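Local coordinates for tyrosine specific protein phosphatase (Trypanosoma cruzi, PDB 4AZ1), which probably removes phosphate groups from phosphotyrosine residues of proteins, as expected of a classical protein tyrosine phosphatase, at residues F7-T10 with K11-V14; L43-R46 with H47-R50; L209-N212 with V213-S216. All coordinates share one frame; numbering follows the deposited sequence.

Contact 1: F7-T10 with K11-V14; sequences FPFT and KLSV
P8 and K11 close a tight turn: the amide of K11 donates to P8 O over 2.8 Å at 156°, reaching the oxygen from above the carbonyl plane and not along a lone pair. This bond, three residues back along the chain, is the signature of the short 3-10 segment 8-10. The beta-carbon of K11 comes in close behind it, with K11 CB 3.2 Å from P8 O, so the oxygen is flanked by both the amide and the first methylene of the same residue. One step on, L12 N donates to F9 O at 3.4 Å, a weak bond.

The dense side is aromatic. F9 is buried, and its CB sits over one face of the F7 ring, 3.8 Å above the plane and displaced toward the rim. F9 CD1 then meets L12 CD1 at 4.3 Å, an oblique apolar approach. F7 O is gripped from the other end of the turn: T10 OG1 stands between its own backbone N and carbonyl carbon (chi1 54°) and from there donates to F7 O over 3.3 Å, while T10 N adds a weak bond to the same oxygen.

The loose side belongs to K11, which is exposed and whose chain runs away from the turn, bending only at its last torsion. S13 is exposed as well, but it has a defined task as the N-cap of helix 14-30, its OG bonded to A16 N.

Q17 NE2 of that helix also binds F9 O, tying the turn to the helix it precedes. F9 packs on R20 and V21 of helix 14-30 and stacks on Y281 of helix 274-288, where F7 rests on L284 and L288, while V14 faces helix 293-299.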
loop_
_atom_site.group_PDB
_atom_site.type_symbol
_atom_site.label_atom_id
_atom_site.label_comp_id
_atom_site.label_asym_id
_atom_site.label_seq_id
_atom_site.Cartn_x
_atom_site.Cartn_y
_atom_site.Cartn_z
ATOM N N PHE A 7 -4.213 0.148 -46.186
ATOM C CA PHE A 7 -4.694 1.138 -45.232
ATOM C C PHE A 7 -5.366 2.329 -45.917
ATOM O O PHE A 7 -4.836 3.444 -45.898
ATOM C CB PHE A 7 -3.542 1.613 -44.353
ATOM C CG PHE A 7 -3.986 2.288 -43.097
ATOM C CD1 PHE A 7 -4.791 1.615 -42.185
ATOM C CD2 PHE A 7 -3.596 3.587 -42.818
ATOM C CE1 PHE A 7 -5.216 2.238 -41.015
ATOM C CE2 PHE A 7 -4.003 4.215 -41.644
ATOM C CZ PHE A 7 -4.816 3.537 -40.744
ATOM N N PRO A 8 -6.556 2.103 -46.497
ATOM C CA PRO A 8 -7.234 3.143 -47.284
ATOM C C PRO A 8 -7.686 4.383 -46.494
ATOM O O PRO A 8 -8.120 5.346 -47.122
ATOM C CB PRO A 8 -8.438 2.406 -47.893
ATOM C CG PRO A 8 -8.624 1.183 -47.057
ATOM C CD PRO A 8 -7.280 0.818 -46.518
ATOM N N PHE A 9 -7.564 4.364 -45.166
ATOM C CA PHE A 9 -7.894 5.522 -44.321
ATOM C C PHE A 9 -7.173 6.797 -44.778
ATOM O O PHE A 9 -7.690 7.915 -44.634
ATOM C CB PHE A 9 -7.522 5.197 -42.872
ATOM C CG PHE A 9 -7.915 6.251 -41.879
ATOM C CD1 PHE A 9 -9.194 6.264 -41.332
ATOM C CD2 PHE A 9 -6.997 7.211 -41.460
ATOM C CE1 PHE A 9 -9.564 7.227 -40.396
ATOM C CE2 PHE A 9 -7.361 8.178 -40.520
ATOM C CZ PHE A 9 -8.652 8.184 -39.993
ATOM N N THR A 10 -5.975 6.633 -45.328
ATOM C CA THR A 10 -5.180 7.783 -45.760
ATOM C C THR A 10 -5.670 8.353 -47.083
ATOM O O THR A 10 -5.199 9.407 -47.521
ATOM C CB THR A 10 -3.680 7.435 -45.905
ATOM O OG1 THR A 10 -3.533 6.306 -46.774
ATOM C CG2 THR A 10 -3.067 7.120 -44.542
ATOM N N LYS A 11 -6.614 7.664 -47.717
ATOM C CA LYS A 11 -7.172 8.149 -48.980
ATOM C C LYS A 11 -8.369 9.080 -48.769
ATOM O O LYS A 11 -8.756 9.821 -49.675
ATOM C CB LYS A 11 -7.576 6.976 -49.875
ATOM C CG LYS A 11 -6.406 6.220 -50.485
ATOM C CD LYS A 11 -6.873 5.358 -51.648
ATOM C CE LYS A 11 -5.764 4.424 -52.133
ATOM N NZ LYS A 11 -4.451 5.117 -52.325
ATOM N N LEU A 12 -8.952 9.027 -47.577
ATOM C CA LEU A 12 -10.140 9.813 -47.253
ATOM C C LEU A 12 -9.781 11.269 -46.984
ATOM O O LEU A 12 -8.682 11.561 -46.517
ATOM C CB LEU A 12 -10.827 9.249 -46.009
ATOM C CG LEU A 12 -11.313 7.800 -46.007
ATOM C CD1 LEU A 12 -11.712 7.401 -44.591
ATOM C CD2 LEU A 12 -12.481 7.595 -46.985
ATOM N N SER A 13 -10.714 12.178 -47.266
ATOM C CA SER A 13 -10.533 13.579 -46.907
ATOM C C SER A 13 -10.443 13.712 -45.384
ATOM O O SER A 13 -10.842 12.798 -44.654
ATOM C CB SER A 13 -11.698 14.411 -47.432
ATOM O OG SER A 13 -12.887 14.085 -46.738
ATOM N N VAL A 14 -9.917 14.839 -44.905
ATOM C CA VAL A 14 -9.843 15.099 -43.465
ATOM C C VAL A 14 -11.211 14.942 -42.782
ATOM O O VAL A 14 -11.326 14.296 -41.736
ATOM C CB VAL A 14 -9.270 16.503 -43.150
ATOM C CG1 VAL A 14 -9.178 16.706 -41.644
ATOM C CG2 VAL A 14 -7.896 16.687 -43.775
#

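Contact 2: L43-R46 with H47-R50; sequences LKNR and HKNR
The carboxamide of N49 lies flat beneath the backbone of N45 and R46. N45 O stands over one face of it, almost directly above the central carbon, at 3.5 Å from N49 CG, and R46 CA covers the same face at 3.5 Å from N49 ND2. Around its rim, OD1 accepts from Y76 OH and N78 ND2, and ND2 donates to S42 O, which together hold its rotation. The H47 ring meets the R46 backbone obliquely, with H47 ND1 4.1 Å from R46 C. N45 turns its own amide toward the lysine chain, with N45 OD1 4.3 Å from K48 CD.

The sequence here fits the NxxKNRY signature of classical tyrosine phosphatases, which builds the phosphotyrosine-recognition loop beside the catalytic pocket. N45, K48, N49 and R50 match its first four fixed positions. The backbone of this motif follows helix 40-44 with a 3-10 turn. K48 N donates to N45 O over 3.0 Å at 155°, from above the carbonyl plane, and N49 N donates to R46 O over 3.1 Å, from still farther above its plane.

CG of N49 lies beside its own backbone N (chi1 -69°), which folds the amide back under the turn. K48, extended beyond CG, carries its ammonium to a salt bridge with D103, and R50 leaves the turn to form one with D131. Two bonds link this loop to the second subunit: R50 O accepts from R35 NH1 of that subunit, and H47 NE2 makes a weak hydrogen bond to its R30 O.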
loop_
_atom_site.group_PDB
_atom_site.type_symbol
_atom_site.label_atom_id
_atom_site.label_comp_id
_atom_site.label_asym_id
_atom_site.label_seq_id
_atom_site.Cartn_x
_atom_site.Cartn_y
_atom_site.Cartn_z
ATOM N N LEU A 43 -15.524 -7.167 -8.059
ATOM C CA LEU A 43 -16.647 -6.592 -7.315
ATOM C C LEU A 43 -16.557 -6.744 -5.792
ATOM O O LEU A 43 -17.001 -5.864 -5.053
ATOM C CB LEU A 43 -17.974 -7.168 -7.813
ATOM C CG LEU A 43 -18.726 -6.269 -8.795
ATOM C CD1 LEU A 43 -19.894 -7.002 -9.454
ATOM C CD2 LEU A 43 -19.205 -5.003 -8.096
ATOM N N LYS A 44 -16.008 -7.856 -5.312
ATOM C CA LYS A 44 -15.842 -7.999 -3.873
ATOM C C LYS A 44 -14.609 -7.258 -3.352
ATOM O O LYS A 44 -14.390 -7.182 -2.144
ATOM C CB LYS A 44 -15.862 -9.475 -3.437
ATOM C CG LYS A 44 -14.674 -10.306 -3.876
ATOM C CD LYS A 44 -14.584 -11.576 -3.044
ATOM C CE LYS A 44 -13.290 -12.329 -3.311
ATOM N NZ LYS A 44 -13.160 -13.526 -2.432
ATOM N N ASN A 45 -13.815 -6.690 -4.257
ATOM C CA ASN A 45 -12.650 -5.908 -3.837
ATOM C C ASN A 45 -12.791 -4.418 -4.101
ATOM O O ASN A 45 -11.827 -3.767 -4.512
ATOM C CB ASN A 45 -11.370 -6.423 -4.504
ATOM C CG ASN A 45 -10.738 -7.560 -3.743
ATOM O OD1 ASN A 45 -10.126 -7.356 -2.688
ATOM N ND2 ASN A 45 -10.872 -8.770 -4.273
ATOM N N ARG A 46 -13.974 -3.867 -3.854
ATOM C CA ARG A 46 -14.199 -2.456 -4.150
ATOM C C ARG A 46 -13.360 -1.507 -3.294
ATOM O O ARG A 46 -13.104 -0.369 -3.692
ATOM C CB ARG A 46 -15.687 -2.100 -4.085
ATOM C CG ARG A 46 -16.397 -2.479 -2.805
ATOM C CD ARG A 46 -17.797 -1.881 -2.813
ATOM N NE ARG A 46 -18.346 -1.876 -4.168
ATOM C CZ ARG A 46 -19.405 -1.168 -4.550
ATOM N NH1 ARG A 46 -20.042 -0.397 -3.679
ATOM N NH2 ARG A 46 -19.821 -1.230 -5.810
ATOM N N HIS A 47 -12.918 -1.985 -2.131
ATOM C CA HIS A 47 -12.032 -1.210 -1.272
ATOM C C HIS A 47 -10.749 -0.861 -2.011
ATOM O O HIS A 47 -10.091 0.122 -1.682
ATOM C CB HIS A 47 -11.670 -1.988 0.004
ATOM C CG HIS A 47 -12.799 -2.133 0.983
ATOM N ND1 HIS A 47 -14.048 -1.590 0.773
ATOM C CD2 HIS A 47 -12.855 -2.763 2.180
ATOM C CE1 HIS A 47 -14.830 -1.883 1.800
ATOM N NE2 HIS A 47 -14.134 -2.597 2.664
ATOM N N LYS A 48 -10.388 -1.675 -3.001
ATOM C CA LYS A 48 -9.138 -1.468 -3.723
ATOM C C LYS A 48 -9.365 -1.001 -5.145
ATOM O O LYS A 48 -8.421 -0.873 -5.934
ATOM C CB LYS A 48 -8.279 -2.737 -3.701
ATOM C CG LYS A 48 -7.699 -3.043 -2.327
ATOM C CD LYS A 48 -6.990 -4.385 -2.303
ATOM C CE LYS A 48 -6.384 -4.650 -0.923
ATOM N NZ LYS A 48 -5.904 -6.051 -0.795
ATOM N N ASN A 49 -10.623 -0.753 -5.481
ATOM C CA ASN A 49 -10.926 -0.182 -6.784
ATOM C C ASN A 49 -10.868 1.340 -6.711
ATOM O O ASN A 49 -11.498 1.949 -5.837
ATOM C CB ASN A 49 -12.295 -0.671 -7.259
ATOM C CG ASN A 49 -12.292 -2.150 -7.592
ATOM O OD1 ASN A 49 -11.243 -2.713 -7.920
ATOM N ND2 ASN A 49 -13.458 -2.784 -7.526
ATOM N N ARG A 50 -10.096 1.951 -7.607
ATOM C CA ARG A 50 -10.038 3.402 -7.678
ATOM C C ARG A 50 -11.395 3.985 -8.115
ATOM O O ARG A 50 -11.840 5.016 -7.610
ATOM C CB ARG A 50 -8.929 3.839 -8.629
ATOM C CG ARG A 50 -8.707 5.357 -8.690
ATOM C CD ARG A 50 -7.476 5.732 -9.547
ATOM N NE ARG A 50 -6.224 5.293 -8.921
ATOM C CZ ARG A 50 -5.602 5.947 -7.942
ATOM N NH1 ARG A 50 -6.099 7.086 -7.483
ATOM N NH2 ARG A 50 -4.475 5.471 -7.419
#

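Contact 3: L209-N212 with V213-S216; sequences LLTN and VKNS
V213, K214 and N215 each donate their amide to the carbonyl four residues back in helix 203-215, which in this fold follows the WPD loop and packs on the central sheet. V213 N to L209 O is 3.0 Å and in the carbonyl plane; K214 N to L210 O is 2.9 Å at 166°. N215 N reaches T211 O at 3.0 Å, and the side chain of N215 lies alongside that of T211, pointing the same way, with N215 ND2 3.8 Å from T211 CG2.

K214 curls back over its own acceptor. K214 CG, set beside its own backbone N (chi1 -64°), comes within 3.2 Å of L210 O, and a bend at chi3 keeps K214 CE 3.6 Å from that same oxygen. A water 3.0 Å from K214 NZ bridges the ammonium to T211 OG1. E207 O, one turn back, is an alternative partner of that hydroxyl, and E247 a weak, long ion-pair partner of NZ.

Farther out, the buried face divides between two supports. L210 sits on L236, Y240 and L243 of helix 232-247, and V213 reaches both Y240 and I117; L209 presses on I117 and V189 of the sheet. N212 OD1 is held by R171 NH2.

Toward S216, V213 O takes two bonds, one from S216 N and a short one from S216 OG, 2.6 Å away in the carbonyl plane on a lone pair.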
loop_
_atom_site.group_PDB
_atom_site.type_symbol
_atom_site.label_atom_id
_atom_site.label_comp_id
_atom_site.label_asym_id
_atom_site.label_seq_id
_atom_site.Cartn_x
_atom_site.Cartn_y
_atom_site.Cartn_z
ATOM N N LEU A 209 7.912 5.066 -26.090
ATOM C CA LEU A 209 7.302 4.068 -25.215
ATOM C C LEU A 209 7.248 2.692 -25.883
ATOM O O LEU A 209 7.581 1.678 -25.259
ATOM C CB LEU A 209 5.896 4.493 -24.799
ATOM C CG LEU A 209 5.729 5.651 -23.817
ATOM C CD1 LEU A 209 4.272 5.750 -23.424
ATOM C CD2 LEU A 209 6.595 5.453 -22.575
ATOM N N LEU A 210 6.842 2.659 -27.152
ATOM C CA LEU A 210 6.718 1.390 -27.861
ATOM C C LEU A 210 8.088 0.753 -28.088
ATOM O O LEU A 210 8.209 -0.474 -28.128
ATOM C CB LEU A 210 5.960 1.572 -29.178
ATOM C CG LEU A 210 4.523 2.070 -28.981
ATOM C CD1 LEU A 210 3.879 2.360 -30.316
ATOM C CD2 LEU A 210 3.712 1.034 -28.225
ATOM N N THR A 211 9.112 1.589 -28.232
ATOM C CA THR A 211 10.482 1.090 -28.335
ATOM C C THR A 211 10.858 0.361 -27.050
ATOM O O THR A 211 11.430 -0.728 -27.099
ATOM C CB THR A 211 11.474 2.217 -28.645
ATOM O OG1 THR A 211 11.289 2.640 -30.003
ATOM C CG2 THR A 211 12.914 1.746 -28.461
ATOM N N ASN A 212 10.511 0.944 -25.902
ATOM C CA ASN A 212 10.709 0.252 -24.636
ATOM C C ASN A 212 10.016 -1.098 -24.617
ATOM O O ASN A 212 10.631 -2.094 -24.252
ATOM C CB ASN A 212 10.221 1.091 -23.452
ATOM C CG ASN A 212 11.125 2.258 -23.162
ATOM O OD1 ASN A 212 10.660 3.357 -22.878
ATOM N ND2 ASN A 212 12.430 2.033 -23.264
ATOM N N VAL A 213 8.738 -1.117 -24.999
ATOM C CA VAL A 213 7.975 -2.361 -25.047
ATOM C C VAL A 213 8.706 -3.415 -25.869
ATOM O O VAL A 213 8.948 -4.527 -25.387
ATOM C CB VAL A 213 6.537 -2.144 -25.584
ATOM C CG1 VAL A 213 5.867 -3.460 -25.896
ATOM C CG2 VAL A 213 5.712 -1.389 -24.572
ATOM N N LYS A 214 9.092 -3.052 -27.091
ATOM C CA LYS A 214 9.746 -3.989 -28.007
ATOM C C LYS A 214 11.073 -4.527 -27.486
ATOM O O LYS A 214 11.415 -5.692 -27.726
ATOM C CB LYS A 214 10.009 -3.321 -29.351
ATOM C CG LYS A 214 8.778 -2.920 -30.119
ATOM C CD LYS A 214 9.199 -2.257 -31.423
ATOM C CE LYS A 214 8.354 -1.026 -31.712
ATOM N NZ LYS A 214 9.038 -0.086 -32.645
ATOM N N ASN A 215 11.835 -3.673 -26.806
ATOM C CA ASN A 215 13.148 -4.065 -26.294
ATOM C C ASN A 215 13.043 -4.815 -24.959
ATOM O O ASN A 215 14.039 -5.321 -24.440
ATOM C CB ASN A 215 14.068 -2.834 -26.178
ATOM C CG ASN A 215 14.402 -2.214 -27.535
ATOM O OD1 ASN A 215 13.977 -2.708 -28.579
ATOM N ND2 ASN A 215 15.162 -1.120 -27.518
ATOM N N SER A 216 11.832 -4.884 -24.405
ATOM C CA SER A 216 11.599 -5.607 -23.147
ATOM C C SER A 216 11.414 -7.100 -23.439
ATOM O O SER A 216 11.152 -7.476 -24.584
ATOM C CB SER A 216 10.352 -5.062 -22.453
ATOM O OG SER A 216 9.194 -5.644 -23.020
HETATM O O HOH W 1 8.822 2.705 -31.661
#

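How the contacts relate
None of the three contacts touches another. Contact 1, in the N-terminal region, lies on the opposite side of the chain's centre from contact 2, with centres about 43 Å apart and nearest atoms about 31 Å. Contact 3 is nearer to contact 1 (nearest atoms about 14 Å) than to contact 2 (about 18 Å). Contact 2 is probably the one nearest in function to the catalytic pocket, as in classical tyrosine phosphatases: it carries the recognition-loop signature, and R50 touches S227 of the HCSAGIGRTG phosphate-binding loop. Contact 3 relates to that loop through its packing on helix 232-247, which follows it. Only contact 2 meets the second subunit.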